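Local coordinates for protein probable porin (Pseudomonas aeruginosa, PDB 4FSO) that probably forms a channel through the outer membrane as a beta-barrel porin of the OprD family, letting small solutes pass, at residues A261-L266 / P296-Y301. Numbering follows the deposited sequence.
Sequences ALSLLL and PYLANY
Ala-299 sets its methyl group against the inward side of strand 258-270, between Ser-263 and Leu-265, its CB 4.0 Å from CB of Leu-265 and 3.6 Å from CB of Ser-263. Leu-265 meets it with the base of its side chain; with CG anti to the backbone N (chi1 -177°), its isopropyl end extends past the methyl, farther off. The one polar link lies beside this methyl. The backbone N-H of Ala-299 donates to OG of Ser-263 over 3.1 Å and nearly straight, at 163°; with chi1 at 79°, OG lies over the main chain between N and C and points at the loop. Alternation along the strand divides its residues: Ala-261, Ser-263 and Leu-265 turn toward the lumen of the OprD-family barrel, whereas Leu-262 and Leu-264 turn outward, the latter close to a bound C8E detergent. Segment 296-301 belongs to the long loop between strands 273-283 and 313-322, which folds into the barrel and rests on its inner wall. Here the loop makes a type I turn from Leu-298 to Tyr-301, closed by a bond from N of Tyr-301 to O of Leu-298. On the other flank of the serine, CD2 of Leu-298 reaches CB of Ala-261 at 4.1 Å, and Met-288 touches both residues. Gln-316 bonds to O of Ala-299 and OD1 of Asn-300, while Gln-280 accepts from N of Asn-300, tying the turn to two further wall strands.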
ATOM      1  N   ALA A 261      -1.986  16.640  -0.709  1.00 29.07           N
ATOM      2  CA  ALA A 261      -2.943  15.614  -0.342  1.00 24.36           C
ATOM      3  C   ALA A 261      -3.041  15.483   1.172  1.00 26.88           C
ATOM      4  O   ALA A 261      -2.054  15.223   1.861  1.00 28.50           O
ATOM      5  CB  ALA A 261      -2.571  14.299  -0.971  1.00 18.51           C
ATOM      6  N   LEU A 262      -4.250  15.668   1.680  1.00 22.20           N
ATOM      7  CA  LEU A 262      -4.491  15.492   3.094  1.00 20.99           C
ATOM      8  C   LEU A 262      -5.515  14.395   3.339  1.00 26.79           C
ATOM      9  O   LEU A 262      -6.555  14.351   2.694  1.00 33.22           O
ATOM     10  CB  LEU A 262      -4.958  16.811   3.702  1.00 17.41           C
ATOM     11  CG  LEU A 262      -5.190  16.801   5.209  1.00 37.97           C
ATOM     12  CD1 LEU A 262      -4.068  16.097   5.905  1.00 36.02           C
ATOM     13  CD2 LEU A 262      -5.318  18.227   5.733  1.00 46.75           C
ATOM     14  N   SER A 263      -5.213  13.489   4.254  1.00 20.47           N
ATOM     15  CA  SER A 263      -6.240  12.566   4.714  1.00 16.42           C
ATOM     16  C   SER A 263      -6.175  12.341   6.194  1.00 21.75           C
ATOM     17  O   SER A 263      -5.105  12.366   6.832  1.00 21.00           O
ATOM     18  CB  SER A 263      -6.235  11.222   3.968  1.00 29.81           C
ATOM     19  OG  SER A 263      -5.221  10.346   4.425  1.00 29.45           O
ATOM     20  N   LEU A 264      -7.356  12.114   6.735  1.00 20.49           N
ATOM     21  CA  LEU A 264      -7.513  11.888   8.150  1.00 27.47           C
ATOM     22  C   LEU A 264      -8.500  10.739   8.347  1.00 37.41           C
ATOM     23  O   LEU A 264      -9.628  10.748   7.829  1.00 25.67           O
ATOM     24  CB  LEU A 264      -8.006  13.161   8.820  1.00 27.15           C
ATOM     25  CG  LEU A 264      -8.463  13.052  10.268  1.00 40.87           C
ATOM     26  CD1 LEU A 264      -7.301  12.681  11.191  1.00 44.39           C
ATOM     27  CD2 LEU A 264      -9.065  14.376  10.652  1.00 35.48           C
ATOM     28  N   LEU A 265      -8.057   9.729   9.073  1.00 38.52           N
ATOM     29  CA  LEU A 265      -8.937   8.639   9.417  1.00 31.38           C
ATOM     30  C   LEU A 265      -9.018   8.526  10.942  1.00 30.38           C
ATOM     31  O   LEU A 265      -8.004   8.587  11.649  1.00 33.50           O
ATOM     32  CB  LEU A 265      -8.446   7.346   8.772  1.00 35.77           C
ATOM     33  CG  LEU A 265      -9.294   6.083   8.966  1.00 38.94           C
ATOM     34  CD1 LEU A 265     -10.378   5.937   7.900  1.00 32.61           C
ATOM     35  CD2 LEU A 265      -8.389   4.858   8.990  1.00 39.09           C
ATOM     36  N   LEU A 266     -10.243   8.388  11.435  1.00 24.41           N
ATOM     37  CA  LEU A 266     -10.528   8.193  12.854  1.00 38.24           C
ATOM     38  C   LEU A 266     -11.277   6.875  13.077  1.00 39.48           C
ATOM     39  O   LEU A 266     -12.244   6.579  12.362  1.00 37.64           O
ATOM     40  CB  LEU A 266     -11.400   9.334  13.362  1.00 42.56           C
ATOM     41  CG  LEU A 266     -10.740  10.516  14.050  1.00 49.13           C
ATOM     42  CD1 LEU A 266      -9.393  10.836  13.426  1.00 57.57           C
ATOM     43  CD2 LEU A 266     -11.687  11.693  13.942  1.00 42.14           C
ATOM     44  N   PRO A 296      -1.364   4.745  -3.379  1.00 38.99           N
ATOM     45  CA  PRO A 296      -1.162   5.962  -2.599  1.00 18.33           C
ATOM     46  C   PRO A 296      -1.611   5.703  -1.162  1.00 18.94           C
ATOM     47  O   PRO A 296      -2.648   5.103  -0.902  1.00 31.82           O
ATOM     48  CB  PRO A 296      -2.066   6.972  -3.301  1.00 32.32           C
ATOM     49  CG  PRO A 296      -3.171   6.136  -3.889  1.00 20.57           C
ATOM     50  CD  PRO A 296      -2.545   4.825  -4.261  1.00 27.44           C
ATOM     51  N   TYR A 297      -0.801   6.154  -0.226  1.00 18.77           N
ATOM     52  CA  TYR A 297      -1.023   5.918   1.189  1.00 21.81           C
ATOM     53  C   TYR A 297      -2.041   6.909   1.752  1.00 33.02           C
ATOM     54  O   TYR A 297      -1.703   7.790   2.544  1.00 44.29           O
ATOM     55  CB  TYR A 297       0.318   6.078   1.886  1.00 26.33           C
ATOM     56  CG  TYR A 297       0.400   5.590   3.295  1.00 28.72           C
ATOM     57  CD1 TYR A 297      -0.128   4.364   3.667  1.00 18.44           C
ATOM     58  CD2 TYR A 297       1.053   6.346   4.256  1.00 31.15           C
ATOM     59  CE1 TYR A 297      -0.031   3.918   4.967  1.00 27.09           C
ATOM     60  CE2 TYR A 297       1.157   5.913   5.561  1.00 32.29           C
ATOM     61  CZ  TYR A 297       0.620   4.696   5.915  1.00 36.21           C
ATOM     62  OH  TYR A 297       0.744   4.272   7.216  1.00 38.23           O
ATOM     63  N   LEU A 298      -3.289   6.779   1.326  1.00 36.77           N
ATOM     64  CA  LEU A 298      -4.335   7.715   1.739  1.00 33.11           C
ATOM     65  C   LEU A 298      -5.495   6.984   2.407  1.00 26.01           C
ATOM     66  O   LEU A 298      -5.732   5.822   2.125  1.00 27.01           O
ATOM     67  CB  LEU A 298      -4.834   8.505   0.528  1.00 28.58           C
ATOM     68  CG  LEU A 298      -3.796   9.419  -0.130  1.00 25.74           C
ATOM     69  CD1 LEU A 298      -4.239   9.792  -1.547  1.00 14.48           C
ATOM     70  CD2 LEU A 298      -3.555  10.699   0.742  1.00 21.93           C
ATOM     71  N   ALA A 299      -6.214   7.680   3.281  1.00 31.32           N
ATOM     72  CA  ALA A 299      -7.380   7.130   3.979  1.00 27.59           C
ATOM     73  C   ALA A 299      -8.466   6.593   3.062  1.00 38.18           C
ATOM     74  O   ALA A 299      -9.136   5.607   3.405  1.00 28.97           O
ATOM     75  CB  ALA A 299      -7.977   8.169   4.918  1.00 28.88           C
ATOM     76  N   ASN A 300      -8.662   7.256   1.922  1.00 33.71           N
ATOM     77  CA  ASN A 300      -9.686   6.817   0.979  1.00 27.59           C
ATOM     78  C   ASN A 300      -9.150   6.002  -0.202  1.00 23.44           C
ATOM     79  O   ASN A 300      -9.757   5.964  -1.275  1.00 17.58           O
ATOM     80  CB  ASN A 300     -10.562   7.990   0.513  1.00 17.20           C
ATOM     81  CG  ASN A 300     -11.295   8.653   1.660  1.00 28.08           C
ATOM     82  OD1 ASN A 300     -11.275   8.165   2.789  1.00 17.54           O
ATOM     83  ND2 ASN A 300     -11.961   9.774   1.373  1.00 32.69           N
ATOM     84  N   TYR A 301      -8.011   5.352  -0.011  1.00 32.17           N
ATOM     85  CA  TYR A 301      -7.597   4.362  -1.001  1.00 34.83           C
ATOM     86  C   TYR A 301      -8.440   3.109  -0.850  1.00 24.80           C
ATOM     87  O   TYR A 301      -8.335   2.397   0.138  1.00 26.16           O
ATOM     88  CB  TYR A 301      -6.123   3.983  -0.909  1.00 26.47           C
ATOM     89  CG  TYR A 301      -5.817   2.869  -1.888  1.00 38.03           C
ATOM     90  CD1 TYR A 301      -5.995   3.062  -3.260  1.00 41.79           C
ATOM     91  CD2 TYR A 301      -5.409   1.616  -1.452  1.00 30.49           C
ATOM     92  CE1 TYR A 301      -5.743   2.044  -4.164  1.00 33.42           C
ATOM     93  CE2 TYR A 301      -5.149   0.592  -2.355  1.00 32.58           C
ATOM     94  CZ  TYR A 301      -5.312   0.810  -3.711  1.00 37.76           C
ATOM     95  OH  TYR A 301      -5.049  -0.215  -4.618  1.00 37.75           O
TER